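Local coordinates for protein O-methyltransferase family 2 (Planctopirus limnophila, PDB 5I2H) that probably methylates hydroxyl groups of small molecules with S-adenosyl-L-methionine as donor, assembles as a homodimer, and binds the flavone apigenin in this crystal, at residues N27-L32 with I314-L319; E124-D129 with A320-T325. All blocks are in the same frame, centred on the assembly; numbering follows the deposited sequence.

Contact 1 (N27-L32 with I314-L319); sequences NFATEL and IALYSL. With AGI (5,7-dihydroxy-2-(4-hydroxyphenyl)-4H-chromen-4-one), chain C.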
loop_
_atom_site.group_PDB
_atom_site.type_symbol
_atom_site.label_atom_id
_atom_site.label_comp_id
_atom_site.label_asym_id
_atom_site.label_seq_id
_atom_site.Cartn_x
_atom_site.Cartn_y
_atom_site.Cartn_z
ATOM N N ASN A 27 1.872 -2.219 2.649
ATOM C CA ASN A 27 1.493 -2.706 3.982
ATOM C C ASN A 27 1.787 -1.682 5.070
ATOM O O ASN A 27 1.081 -1.652 6.087
ATOM C CB ASN A 27 2.228 -4.003 4.351
ATOM C CG ASN A 27 3.741 -3.783 4.452
ATOM O OD1 ASN A 27 4.393 -3.489 3.443
ATOM N ND2 ASN A 27 4.294 -3.884 5.664
ATOM N N PHE A 28 2.849 -0.878 4.908
ATOM C CA PHE A 28 3.168 0.070 5.966
ATOM C C PHE A 28 2.156 1.191 6.051
ATOM O O PHE A 28 2.026 1.793 7.125
ATOM C CB PHE A 28 4.593 0.606 5.804
ATOM C CG PHE A 28 5.608 -0.435 6.125
ATOM C CD1 PHE A 28 5.809 -0.812 7.445
ATOM C CD2 PHE A 28 6.302 -1.099 5.100
ATOM C CE1 PHE A 28 6.734 -1.807 7.764
ATOM C CE2 PHE A 28 7.225 -2.100 5.398
ATOM C CZ PHE A 28 7.432 -2.466 6.746
ATOM N N ALA A 29 1.438 1.491 4.960
ATOM C CA ALA A 29 0.314 2.423 5.052
ATOM C C ALA A 29 -0.803 1.840 5.918
ATOM O O ALA A 29 -1.267 2.478 6.875
ATOM C CB ALA A 29 -0.205 2.757 3.648
ATOM N N THR A 30 -1.205 0.597 5.630
ATOM C CA THR A 30 -2.239 -0.057 6.435
ATOM C C THR A 30 -1.827 -0.123 7.900
ATOM O O THR A 30 -2.603 0.212 8.800
ATOM C CB THR A 30 -2.461 -1.475 5.911
ATOM O OG1 THR A 30 -2.707 -1.404 4.514
ATOM C CG2 THR A 30 -3.619 -2.172 6.650
ATOM N N GLU A 31 -0.601 -0.573 8.150
ATOM C CA GLU A 31 -0.142 -0.761 9.522
ATOM C C GLU A 31 -0.033 0.561 10.276
ATOM O O GLU A 31 -0.404 0.640 11.455
ATOM C CB GLU A 31 1.192 -1.491 9.514
ATOM C CG GLU A 31 1.019 -2.949 9.055
ATOM C CD GLU A 31 2.335 -3.570 8.536
ATOM O OE1 GLU A 31 3.415 -2.963 8.709
ATOM O OE2 GLU A 31 2.297 -4.677 7.972
ATOM N N LEU A 32 0.478 1.612 9.637
ATOM C CA LEU A 32 0.583 2.875 10.361
ATOM C C LEU A 32 -0.802 3.453 10.657
ATOM O O LEU A 32 -1.024 4.036 11.725
ATOM C CB LEU A 32 1.429 3.880 9.588
ATOM C CG LEU A 32 1.680 5.197 10.376
ATOM C CD1 LEU A 32 2.435 4.973 11.676
ATOM C CD2 LEU A 32 2.470 6.164 9.560
ATOM N N ILE A 314 8.643 7.604 0.207
ATOM C CA ILE A 314 9.838 7.559 1.065
ATOM C C ILE A 314 9.414 7.432 2.523
ATOM O O ILE A 314 10.084 6.745 3.313
ATOM C CB ILE A 314 10.750 8.786 0.839
ATOM C CG1 ILE A 314 11.144 8.910 -0.636
ATOM C CG2 ILE A 314 12.026 8.718 1.699
ATOM C CD1 ILE A 314 11.625 7.606 -1.252
ATOM N N ALA A 315 8.279 8.036 2.894
ATOM C CA ALA A 315 7.803 7.908 4.270
ATOM C C ALA A 315 7.420 6.455 4.581
ATOM O O ALA A 315 7.647 5.963 5.705
ATOM C CB ALA A 315 6.632 8.870 4.496
ATOM N N LEU A 316 6.863 5.740 3.602
ATOM C CA LEU A 316 6.535 4.332 3.851
ATOM C C LEU A 316 7.792 3.474 3.893
ATOM O O LEU A 316 7.921 2.588 4.744
ATOM C CB LEU A 316 5.547 3.805 2.800
ATOM C CG LEU A 316 4.171 4.519 2.811
ATOM C CD1 LEU A 316 3.221 3.870 1.787
ATOM C CD2 LEU A 316 3.528 4.477 4.244
ATOM N N TYR A 317 8.725 3.716 2.976
ATOM C CA TYR A 317 10.004 3.014 3.018
ATOM C C TYR A 317 10.724 3.288 4.335
ATOM O O TYR A 317 11.347 2.384 4.916
ATOM C CB TYR A 317 10.833 3.438 1.805
ATOM C CG TYR A 317 12.183 2.799 1.707
ATOM C CD1 TYR A 317 12.380 1.473 2.062
ATOM C CD2 TYR A 317 13.251 3.514 1.213
ATOM C CE1 TYR A 317 13.628 0.885 1.944
ATOM C CE2 TYR A 317 14.504 2.937 1.094
ATOM C CZ TYR A 317 14.683 1.632 1.477
ATOM O OH TYR A 317 15.923 1.057 1.338
ATOM N N SER A 318 10.610 4.523 4.847
ATOM C CA SER A 318 11.192 4.860 6.149
ATOM C C SER A 318 10.626 3.994 7.277
ATOM O O SER A 318 11.361 3.593 8.194
ATOM C CB SER A 318 10.952 6.335 6.438
ATOM O OG SER A 318 11.795 6.734 7.495
ATOM N N LEU A 319 9.321 3.703 7.236
ATOM C CA LEU A 319 8.743 2.789 8.218
ATOM C C LEU A 319 9.334 1.394 8.100
ATOM O O LEU A 319 9.537 0.724 9.118
ATOM C CB LEU A 319 7.232 2.735 8.071
ATOM C CG LEU A 319 6.555 4.013 8.544
ATOM C CD1 LEU A 319 5.139 4.154 7.898
ATOM C CD2 LEU A 319 6.459 4.049 10.085
HETATM C CAG AGI C . 16.209 -6.639 5.584
HETATM C CAE AGI C . 15.675 -7.802 6.133
HETATM C CAM AGI C . 16.185 -8.274 7.339
HETATM O OAB AGI C . 15.644 -9.413 7.862
HETATM C CAF AGI C . 17.225 -7.591 7.992
HETATM C CAH AGI C . 17.760 -6.421 7.441
HETATM C CAP AGI C . 17.243 -5.953 6.231
HETATM C CAQ AGI C . 17.720 -4.726 5.538
HETATM O OAL AGI C . 16.876 -4.327 4.527
HETATM C CAJ AGI C . 18.900 -4.028 5.853
HETATM C CAR AGI C . 19.242 -2.872 5.124
HETATM O OAA AGI C . 20.301 -2.248 5.379
HETATM C CAT AGI C . 18.331 -2.418 4.008
HETATM C CAS AGI C . 17.112 -3.222 3.759
HETATM C CAK AGI C . 16.216 -2.875 2.763
HETATM C CAN AGI C . 16.456 -1.763 1.980
HETATM O OAC AGI C . 15.554 -1.486 1.010
HETATM C CAI AGI C . 17.591 -0.956 2.151
HETATM C CAO AGI C . 18.541 -1.224 3.123
HETATM O OAD AGI C . 19.604 -0.405 3.231
#
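Two helices cross here at 76°, joining the dimerisation region to the Rossmann-like methyltransferase fold. Helix 26-39 comes from the former and helix 312-324 from the latter. The contact is buried and apolar. The Phe-28 and Leu-319 side chains lie alongside each other, pointing opposite ways, with Phe-28 CD1 3.9 Å from Leu-319 CB. The backbone of Leu-319 lies over one face of the Phe-28 ring, near its rim. On the opposite face Asn-27 ND2 sits over the ring centre, 3.3 Å above the plane. An alanine here in place of Phe-28 would remove the ring and would probably loosen the packing on Leu-319 and leave the Asn-27 amide without its platform. Leu-32 lies roughly perpendicular to Leu-319, and Leu-32 CD2 is 3.7 Å from Leu-319 CD1. Leu-316 reaches across with both methyls: Leu-316 CD2 lies 3.7 Å from Ala-29 N, and CD1 touches Ala-29 CB. On the far side of helix 312-324, Tyr-317 turns away from helix 26-39, and its ring reaches the apigenin pocket. Tyr-317 OH is hydrogen-bonded to AGI OAC at 2.6 Å, although the modelled position of this hydroxyl is less sure, and also to Arg-168. Tyr-109 of the second subunit binds the same ligand. Within helix 26-39, Asn-27 ND2 donates to Glu-31 OE2 at 3.2 Å, nearly straight (172°), from above the carboxylate plane.

Contact 2 (E124-D129 with A320-T325); sequences ERLKSD and ALFSLT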
loop_
_atom_site.group_PDB
_atom_site.type_symbol
_atom_site.label_atom_id
_atom_site.label_comp_id
_atom_site.label_asym_id
_atom_site.label_seq_id
_atom_site.Cartn_x
_atom_site.Cartn_y
_atom_site.Cartn_z
ATOM N N GLU A 124 4.661 -2.758 18.338
ATOM C CA GLU A 124 5.725 -3.193 19.240
ATOM C C GLU A 124 7.044 -2.496 18.934
ATOM O O GLU A 124 7.759 -2.078 19.858
ATOM C CB GLU A 124 5.890 -4.710 19.161
ATOM C CG GLU A 124 7.029 -5.225 20.025
ATOM C CD GLU A 124 6.855 -4.909 21.522
ATOM O OE1 GLU A 124 5.696 -4.784 21.996
ATOM O OE2 GLU A 124 7.891 -4.787 22.225
ATOM N N ARG A 125 7.404 -2.407 17.640
ATOM C CA ARG A 125 8.602 -1.677 17.230
ATOM C C ARG A 125 8.556 -0.238 17.718
ATOM O O ARG A 125 9.521 0.261 18.312
ATOM C CB ARG A 125 8.760 -1.688 15.703
ATOM C CG ARG A 125 9.040 -3.036 15.045
ATOM C CD ARG A 125 10.283 -3.758 15.604
ATOM N NE ARG A 125 9.963 -4.639 16.730
ATOM C CZ ARG A 125 9.246 -5.759 16.636
ATOM N NH1 ARG A 125 8.761 -6.154 15.464
ATOM N NH2 ARG A 125 9.014 -6.491 17.721
ATOM N N LEU A 126 7.444 0.454 17.449
ATOM C CA LEU A 126 7.321 1.860 17.837
ATOM C C LEU A 126 7.463 2.013 19.345
ATOM O O LEU A 126 8.215 2.870 19.829
ATOM C CB LEU A 126 5.978 2.441 17.371
ATOM C CG LEU A 126 5.782 2.680 15.858
ATOM C CD1 LEU A 126 4.296 2.896 15.534
ATOM C CD2 LEU A 126 6.594 3.868 15.352
ATOM N N LYS A 127 6.751 1.181 20.103
ATOM C CA LYS A 127 6.728 1.356 21.552
ATOM C C LYS A 127 8.046 0.956 22.199
ATOM O O LYS A 127 8.438 1.530 23.229
ATOM C CB LYS A 127 5.598 0.531 22.165
ATOM C CG LYS A 127 4.232 1.068 21.941
ATOM C CD LYS A 127 3.261 0.120 22.595
ATOM C CE LYS A 127 1.842 0.636 22.529
ATOM N NZ LYS A 127 0.958 -0.199 23.393
ATOM N N SER A 128 8.728 -0.037 21.641
ATOM C CA SER A 128 9.927 -0.554 22.271
ATOM C C SER A 128 11.186 0.190 21.858
ATOM O O SER A 128 12.245 -0.039 22.452
ATOM C CB SER A 128 10.085 -2.045 21.959
ATOM O OG SER A 128 10.435 -2.249 20.595
ATOM N N ASP A 129 11.114 1.082 20.887
ATOM C CA ASP A 129 12.347 1.744 20.492
ATOM C C ASP A 129 12.994 2.559 21.617
ATOM O O ASP A 129 12.311 3.238 22.376
ATOM C CB ASP A 129 12.120 2.647 19.311
ATOM C CG ASP A 129 13.414 3.148 18.750
ATOM O OD1 ASP A 129 14.360 2.323 18.680
ATOM O OD2 ASP A 129 13.493 4.341 18.414
ATOM N N ALA A 320 9.602 0.933 6.871
ATOM C CA ALA A 320 10.287 -0.350 6.707
ATOM C C ALA A 320 11.676 -0.304 7.333
ATOM O O ALA A 320 12.081 -1.233 8.031
ATOM C CB ALA A 320 10.399 -0.730 5.228
ATOM N N LEU A 321 12.429 0.776 7.078
ATOM C CA LEU A 321 13.776 0.891 7.649
ATOM C C LEU A 321 13.723 0.987 9.173
ATOM O O LEU A 321 14.564 0.401 9.885
ATOM C CB LEU A 321 14.485 2.110 7.057
ATOM C CG LEU A 321 14.776 2.029 5.554
ATOM C CD1 LEU A 321 15.266 3.380 5.072
ATOM C CD2 LEU A 321 15.799 0.904 5.243
ATOM N N PHE A 322 12.748 1.732 9.693
ATOM C CA PHE A 322 12.579 1.826 11.141
ATOM C C PHE A 322 12.315 0.454 11.739
ATOM O O PHE A 322 12.820 0.125 12.827
ATOM C CB PHE A 322 11.427 2.781 11.461
ATOM C CG PHE A 322 11.040 2.789 12.908
ATOM C CD1 PHE A 322 11.740 3.570 13.819
ATOM C CD2 PHE A 322 9.997 1.965 13.376
ATOM C CE1 PHE A 322 11.407 3.551 15.167
ATOM C CE2 PHE A 322 9.647 1.953 14.714
ATOM C CZ PHE A 322 10.349 2.746 15.617
ATOM N N SER A 323 11.542 -0.373 11.020
ATOM C CA SER A 323 11.166 -1.689 11.532
ATOM C C SER A 323 12.334 -2.657 11.530
ATOM O O SER A 323 12.353 -3.590 12.339
ATOM C CB SER A 323 10.033 -2.291 10.701
ATOM O OG SER A 323 8.896 -1.458 10.773
ATOM N N LEU A 324 13.288 -2.472 10.622
ATOM C CA LEU A 324 14.346 -3.445 10.398
ATOM C C LEU A 324 15.714 -3.015 10.903
ATOM O O LEU A 324 16.616 -3.866 10.980
ATOM C CB LEU A 324 14.461 -3.749 8.902
ATOM C CG LEU A 324 13.259 -4.450 8.258
ATOM C CD1 LEU A 324 13.343 -4.376 6.751
ATOM C CD2 LEU A 324 13.222 -5.896 8.706
ATOM N N THR A 325 15.907 -1.732 11.211
ATOM C CA THR A 325 17.226 -1.181 11.484
ATOM C C THR A 325 17.118 -0.194 12.639
ATOM O O THR A 325 16.038 -0.014 13.225
ATOM C CB THR A 325 17.826 -0.467 10.274
ATOM O OG1 THR A 325 17.223 0.819 10.134
ATOM C CG2 THR A 325 17.626 -1.242 8.986
#
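Leu-321 O is gripped by three donors at the end of helix 312-324. Thr-325 OG1 is 2.7 Å from Leu-321 O and approaches from above the carbonyl plane. Leu-324 N also donates to it, and Thr-325 N adds a weak bond. Thr-325 is the first residue to leave helical geometry, so its side chain closes the helix end just beyond Leu-324 of the apigenin pocket. Phe-322 carries the contact with helix 117-128, which crosses at 67°. Its CG is anti to the backbone N (chi1 171°), and the tip of the ring reaches the other helix. The Leu-126 and Phe-322 side chains run roughly perpendicular, with Leu-126 CD2 3.7 Å from Phe-322 CE2. Arg-125 CB touches the same CE2, but the bends of the Arg-125 chain lead its guanidinium away. Asp-129 OD2 lies at the ring edge, 3.9 Å from Phe-322 CE1, with the carboxylate and ring planes 82° apart. Ser-63 bonds OD2, and Arg-65 forms a salt bridge with OD1. Arg-65 also bonds Thr-325 O, bridging the two segments. The carboxylate therefore meets the electropositive rim of the phenyl ring, which probably adds a mild electrostatic attraction to the apolar contact.

Overall arrangement
From the N terminus, the chain first forms helix 26-39, the first half of contact 1. It then passes helix 64-76 and reaches helix 117-128, the first half of contact 2. Most strands of the Rossmann-like sheet precede helix 312-324 in the sequence; that helix closes both loops in succession. Contact 1 spans 281 intervening residues and contact 2 spans 190. The two closures cross and do not nest. They lie on one helix, with centres about 11 Å apart, and Phe-28 also packs on Ala-320 and Ser-323. Helix 312-324 thus ties two helices of the N-terminal region to the methyltransferase fold, beside the apigenin pocket.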